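Local atomic coordinates of beta-phosphoglucomutase (Bacteroides vulgatus, PDB entry 3DV9), a protein that probably interconverts beta-glucose 1-phosphate and glucose 6-phosphate as a magnesium-dependent phosphomutase of the haloacid dehalogenase (HAD) superfamily. Residues M38-E43 with R58-Y62; N190-Q196 with V217-A223. Numbering follows the deposited sequence.

Contact 1 of 2, residues M38-E43 with R58-Y62; sequences MPNHAE and REEAY. With EDO (1,2-ethanediol), chain D.
Where a helical cap domain is inserted after the first strand of a HAD core, as in beta-phosphoglucomutases, part of the cap lies beside the active site; residues 38-43 and 58-62 give a compact example. Both are alpha-helical, their axes 8.6 Å apart at closest approach and their N-to-C directions 117° apart. Register is set by A42 and R58, CA atoms 4.9 Å apart. R58 opens the second helix: its O lies 3.7 Å from A42 CB, while its side chain (chi1 m, chi2 and chi3 t) runs out to a salt bridge with E43, R58 NH2 donating to E43 OE2 at 3.0 Å. The CA-to-CB bond of E59 points away; E59 OE2 accepts a weak 3.5 Å hydrogen bond from O1 of 1,2-ethanediol, probably from crystallisation. One turn on, A61 points at the partner, its CB 4.0 Å from A42 CB; this alanine pair lets the backbones come close. Y62 (chi1 -86°, chi2 -82°) brings CE2 to 3.5 Å from A42 CB and OH to 3.6 Å from P39 CD. The selenomethionine M38 (chi1, chi2 and chi3 all m), which also touches D31 and E65 of the magnesium site, places CB 3.5 Å from Y62 CE1.

Contact 2 of 2, residues N190-Q196 with V217-A223; sequences NAPLGVQ and VLLNEGA. With MG (magnesium ion), chain B.
P192 lays its ring over V217 and L218, with P192 CG 3.6 Å from V217 CG1 and P192 CD 3.7 Å from L218 CD2. The setting is the Rossmann-like core of a HAD protein, where the loop after strand 185-189 brings a metal ligand to the active site and then starts a helix. N190 and A191 are in loop conformation, A191 is the N-cap, and helix 192-196 follows, with V195 N bonded to A191 O at 2.9 Å. Opposite, helical residues from V217 lead into a type I turn from L219 to G222, closed by G222 N to L219 O at 3.0 Å; G222 has positive phi (92°). The CA atoms of P192 and L218 lie 4.9 Å apart, those of Q196 and E221 5.2 Å.

L218 (chi1 m, chi2 t) pushes its CD2 against the chain where the helix begins, 3.3 Å from P192 N and 3.6 Å from N190 O. One turn into helix 192-196, V195 (chi1 t) points at residues 217-223: CG1 is 3.7 Å from E221 CB and 4.0 Å from A223 CB. V195, L218 and A223 touch A207 on strand 204-208, so this cluster packs against the sheet. E221 (chi1 and chi2 m) sets CG 3.4 Å from P192 O. N190 turns its CB away from this packing, and with chi1 p its OD1 binds magnesium at 2.3 Å.

The two contacts illustrate how one magnesium site can be bordered by unlike kinds of packing. Contact 1 belongs to the helical cap, contact 2 to the sheet-bearing core; they share no helix, and their centres are about 17 Å apart, although their nearest atoms come within about 4 Å. Each is partly buried. Contact 1 grades from a buried alanine and selenomethionine interior to a charged pair at the surface, whereas contact 2 is chiefly aliphatic and backed by strand 204-208. Their ties to the metal differ too: residues 190-196 supply a ligand directly, while in residues 38-43 the M38 side chain adjoins two of the other ligands, D31 and E65.

Contact 1 of 2, residues M38-E43 with R58-Y62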
loop_
_atom_site.group_PDB
_atom_site.type_symbol
_atom_site.label_atom_id
_atom_site.label_comp_id
_atom_site.label_asym_id
_atom_site.label_seq_id
_atom_site.Cartn_x
_atom_site.Cartn_y
_atom_site.Cartn_z
HETATM N N MSE A 38 7.979 6.020 -5.158
HETATM C CA MSE A 38 8.073 6.847 -3.935
HETATM C C MSE A 38 9.169 7.938 -3.966
HETATM O O MSE A 38 8.975 9.043 -3.449
HETATM C CB MSE A 38 8.153 5.946 -2.676
HETATM C CG MSE A 38 6.818 5.300 -2.285
HETATM SE SE MSE A 38 5.383 6.666 -2.068
HETATM C CE MSE A 38 6.229 7.718 -0.738
ATOM N N PRO A 39 10.343 7.634 -4.536
ATOM C CA PRO A 39 11.321 8.730 -4.604
ATOM C C PRO A 39 10.752 9.996 -5.250
ATOM O O PRO A 39 10.964 11.107 -4.733
ATOM C CB PRO A 39 12.477 8.116 -5.417
ATOM C CG PRO A 39 12.388 6.628 -5.112
ATOM C CD PRO A 39 10.896 6.352 -5.023
ATOM N N ASN A 40 10.019 9.841 -6.341
ATOM C CA ASN A 40 9.370 10.984 -7.014
ATOM C C ASN A 40 8.272 11.588 -6.156
ATOM O O ASN A 40 8.191 12.814 -6.013
ATOM C CB ASN A 40 8.804 10.593 -8.395
ATOM C CG ASN A 40 8.279 11.806 -9.203
ATOM O OD1 ASN A 40 8.490 12.960 -8.833
ATOM N ND2 ASN A 40 7.589 11.529 -10.307
ATOM N N HIS A 41 7.412 10.744 -5.585
ATOM C CA HIS A 41 6.340 11.273 -4.718
ATOM C C HIS A 41 6.935 12.082 -3.537
ATOM O O HIS A 41 6.499 13.183 -3.242
ATOM C CB HIS A 41 5.472 10.148 -4.141
ATOM C CG HIS A 41 4.468 9.569 -5.092
ATOM N ND1 HIS A 41 3.374 10.277 -5.550
ATOM C CD2 HIS A 41 4.341 8.319 -5.590
ATOM C CE1 HIS A 41 2.653 9.501 -6.342
ATOM N NE2 HIS A 41 3.207 8.300 -6.369
ATOM N N ALA A 42 7.910 11.510 -2.839
ATOM C CA ALA A 42 8.554 12.207 -1.693
ATOM C C ALA A 42 9.211 13.546 -2.044
ATOM O O ALA A 42 9.018 14.556 -1.331
ATOM C CB ALA A 42 9.576 11.253 -1.000
ATOM N N GLU A 43 10.018 13.548 -3.103
ATOM C CA GLU A 43 10.625 14.782 -3.608
ATOM C C GLU A 43 9.577 15.816 -4.052
ATOM O O GLU A 43 9.713 16.996 -3.700
ATOM C CB GLU A 43 11.622 14.474 -4.734
ATOM C CG GLU A 43 12.366 15.717 -5.299
ATOM C CD GLU A 43 13.218 16.422 -4.256
ATOM O OE1 GLU A 43 13.391 15.883 -3.151
ATOM O OE2 GLU A 43 13.737 17.517 -4.530
ATOM N N ARG A 58 11.502 14.973 2.789
ATOM C CA ARG A 58 11.353 13.723 2.024
ATOM C C ARG A 58 11.078 12.543 2.936
ATOM O O ARG A 58 10.230 11.715 2.623
ATOM C CB ARG A 58 12.605 13.425 1.189
ATOM C CG ARG A 58 12.752 14.334 -0.024
ATOM C CD ARG A 58 14.237 14.440 -0.415
ATOM N NE ARG A 58 14.435 15.582 -1.307
ATOM C CZ ARG A 58 14.993 16.747 -0.970
ATOM N NH1 ARG A 58 15.463 16.959 0.257
ATOM N NH2 ARG A 58 15.082 17.703 -1.879
ATOM N N GLU A 59 11.788 12.473 4.068
ATOM C CA GLU A 59 11.596 11.396 5.038
ATOM C C GLU A 59 10.224 11.452 5.701
ATOM O O GLU A 59 9.582 10.430 5.862
ATOM C CB GLU A 59 12.664 11.457 6.109
ATOM C CG GLU A 59 14.005 10.984 5.579
ATOM C CD GLU A 59 14.803 12.091 4.915
ATOM O OE1 GLU A 59 14.427 13.292 5.007
ATOM O OE2 GLU A 59 15.846 11.744 4.313
ATOM N N GLU A 60 9.767 12.645 6.070
ATOM C CA GLU A 60 8.426 12.732 6.617
ATOM C C GLU A 60 7.364 12.361 5.562
ATOM O O GLU A 60 6.350 11.739 5.911
ATOM C CB GLU A 60 8.147 14.078 7.288
ATOM C CG GLU A 60 6.944 13.998 8.236
ATOM C CD GLU A 60 6.435 15.358 8.667
ATOM O OE1 GLU A 60 5.345 15.424 9.278
ATOM O OE2 GLU A 60 7.116 16.353 8.375
ATOM N N ALA A 61 7.609 12.684 4.287
ATOM C CA ALA A 61 6.733 12.203 3.192
ATOM C C ALA A 61 6.625 10.674 3.158
ATOM O O ALA A 61 5.556 10.123 2.935
ATOM C CB ALA A 61 7.185 12.750 1.810
ATOM N N TYR A 62 7.763 10.004 3.366
ATOM C CA TYR A 62 7.765 8.556 3.477
ATOM C C TYR A 62 6.912 8.105 4.689
ATOM O O TYR A 62 6.170 7.141 4.586
ATOM C CB TYR A 62 9.188 8.032 3.523
ATOM C CG TYR A 62 9.810 7.814 2.172
ATOM C CD1 TYR A 62 9.548 6.641 1.452
ATOM C CD2 TYR A 62 10.698 8.745 1.625
ATOM C CE1 TYR A 62 10.168 6.391 0.206
ATOM C CE2 TYR A 62 11.320 8.501 0.381
ATOM C CZ TYR A 62 11.020 7.336 -0.333
ATOM O OH TYR A 62 11.635 7.035 -1.548
HETATM C C1 EDO D . 14.530 10.182 0.760
HETATM O O1 EDO D . 15.370 11.340 0.879
HETATM C C2 EDO D . 15.108 8.938 1.438
HETATM O O2 EDO D . 16.557 8.920 1.442
#

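Contact 2 of 2, residues N190-Q196 with V217-A223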
loop_
_atom_site.group_PDB
_atom_site.type_symbol
_atom_site.label_atom_id
_atom_site.label_comp_id
_atom_site.label_asym_id
_atom_site.label_seq_id
_atom_site.Cartn_x
_atom_site.Cartn_y
_atom_site.Cartn_z
ATOM N N ASN A 190 4.053 -1.551 1.967
ATOM C CA ASN A 190 5.474 -1.162 2.176
ATOM C C ASN A 190 5.636 0.014 3.144
ATOM O O ASN A 190 6.767 0.410 3.403
ATOM C CB ASN A 190 6.133 -0.776 0.840
ATOM C CG ASN A 190 5.541 0.509 0.272
ATOM O OD1 ASN A 190 4.325 0.655 0.212
ATOM N ND2 ASN A 190 6.378 1.467 -0.040
ATOM N N ALA A 191 4.527 0.562 3.654
ATOM C CA ALA A 191 4.601 1.777 4.477
ATOM C C ALA A 191 3.884 1.578 5.820
ATOM O O ALA A 191 2.955 0.803 5.892
ATOM C CB ALA A 191 3.973 2.927 3.743
ATOM N N PRO A 192 4.331 2.287 6.870
ATOM C CA PRO A 192 3.744 2.031 8.177
ATOM C C PRO A 192 2.239 2.307 8.179
ATOM O O PRO A 192 1.490 1.552 8.773
ATOM C CB PRO A 192 4.465 3.029 9.114
ATOM C CG PRO A 192 5.099 4.012 8.225
ATOM C CD PRO A 192 5.430 3.260 6.949
ATOM N N LEU A 193 1.781 3.395 7.569
ATOM C CA LEU A 193 0.325 3.695 7.645
ATOM C C LEU A 193 -0.513 2.698 6.827
ATOM O O LEU A 193 -1.648 2.382 7.196
ATOM C CB LEU A 193 0.020 5.109 7.166
ATOM C CG LEU A 193 0.630 6.235 8.013
ATOM C CD1 LEU A 193 0.404 7.559 7.322
ATOM C CD2 LEU A 193 0.075 6.242 9.420
ATOM N N GLY A 194 0.096 2.157 5.769
ATOM C CA GLY A 194 -0.502 1.081 4.940
ATOM C C GLY A 194 -0.625 -0.222 5.731
ATOM O O GLY A 194 -1.676 -0.862 5.722
ATOM N N VAL A 195 0.449 -0.586 6.431
ATOM C CA VAL A 195 0.460 -1.765 7.286
ATOM C C VAL A 195 -0.641 -1.591 8.342
ATOM O O VAL A 195 -1.417 -2.497 8.588
ATOM C CB VAL A 195 1.821 -2.011 7.938
ATOM C CG1 VAL A 195 1.718 -3.136 8.941
ATOM C CG2 VAL A 195 2.844 -2.398 6.816
ATOM N N GLN A 196 -0.685 -0.408 8.954
ATOM C CA GLN A 196 -1.683 -0.134 10.007
ATOM C C GLN A 196 -3.110 -0.362 9.492
ATOM O O GLN A 196 -3.955 -0.947 10.207
ATOM C CB GLN A 196 -1.506 1.309 10.504
ATOM C CG GLN A 196 -2.375 1.586 11.704
ATOM C CD GLN A 196 -2.180 2.979 12.254
ATOM O OE1 GLN A 196 -1.132 3.613 12.058
ATOM N NE2 GLN A 196 -3.199 3.471 12.932
ATOM N N VAL A 217 9.695 0.188 11.830
ATOM C CA VAL A 217 8.603 1.101 11.542
ATOM C C VAL A 217 7.394 0.330 10.996
ATOM O O VAL A 217 6.248 0.681 11.249
ATOM C CB VAL A 217 9.094 2.182 10.528
ATOM C CG1 VAL A 217 8.019 3.104 10.141
ATOM C CG2 VAL A 217 10.237 2.999 11.142
ATOM N N LEU A 218 7.687 -0.744 10.268
ATOM C CA LEU A 218 6.656 -1.598 9.663
ATOM C C LEU A 218 6.174 -2.667 10.645
ATOM O O LEU A 218 4.954 -2.904 10.818
ATOM C CB LEU A 218 7.224 -2.247 8.399
ATOM C CG LEU A 218 7.588 -1.230 7.300
ATOM C CD1 LEU A 218 8.194 -1.951 6.066
ATOM C CD2 LEU A 218 6.446 -0.310 6.869
ATOM N N LEU A 219 7.126 -3.342 11.284
ATOM C CA LEU A 219 6.818 -4.346 12.282
ATOM C C LEU A 219 5.960 -3.787 13.428
ATOM O O LEU A 219 5.078 -4.486 13.925
ATOM C CB LEU A 219 8.112 -4.923 12.862
ATOM C CG LEU A 219 8.988 -5.683 11.835
ATOM C CD1 LEU A 219 10.329 -5.990 12.440
ATOM C CD2 LEU A 219 8.253 -6.980 11.406
ATOM N N ASN A 220 6.223 -2.536 13.830
ATOM C CA ASN A 220 5.510 -1.929 14.963
ATOM C C ASN A 220 4.064 -1.604 14.683
ATOM O O ASN A 220 3.301 -1.291 15.620
ATOM C CB ASN A 220 6.208 -0.664 15.417
ATOM C CG ASN A 220 7.464 -0.943 16.216
ATOM O OD1 ASN A 220 7.688 -2.061 16.683
ATOM N ND2 ASN A 220 8.297 0.079 16.371
ATOM N N GLU A 221 3.686 -1.656 13.403
ATOM C CA GLU A 221 2.304 -1.480 13.005
ATOM C C GLU A 221 1.550 -2.818 12.904
ATOM O O GLU A 221 0.386 -2.848 12.466
ATOM C CB GLU A 221 2.233 -0.668 11.697
ATOM C CG GLU A 221 2.781 0.752 11.845
ATOM C CD GLU A 221 2.096 1.556 12.949
ATOM O OE1 GLU A 221 0.902 1.301 13.250
ATOM O OE2 GLU A 221 2.777 2.444 13.512
ATOM N N GLY A 222 2.223 -3.902 13.303
ATOM C CA GLY A 222 1.596 -5.234 13.442
ATOM C C GLY A 222 1.691 -6.093 12.177
ATOM O O GLY A 222 0.928 -7.010 12.017
ATOM N N ALA A 223 2.666 -5.843 11.298
ATOM C CA ALA A 223 2.807 -6.680 10.076
ATOM C C ALA A 223 2.954 -8.121 10.516
ATOM O O ALA A 223 3.716 -8.438 11.473
ATOM C CB ALA A 223 4.059 -6.300 9.276
HETATM MG MG MG B . 3.048 2.354 -0.616
HETATM O O HOH W 1 1.725 2.267 1.384
HETATM O O HOH W 2 1.494 3.766 -0.772
#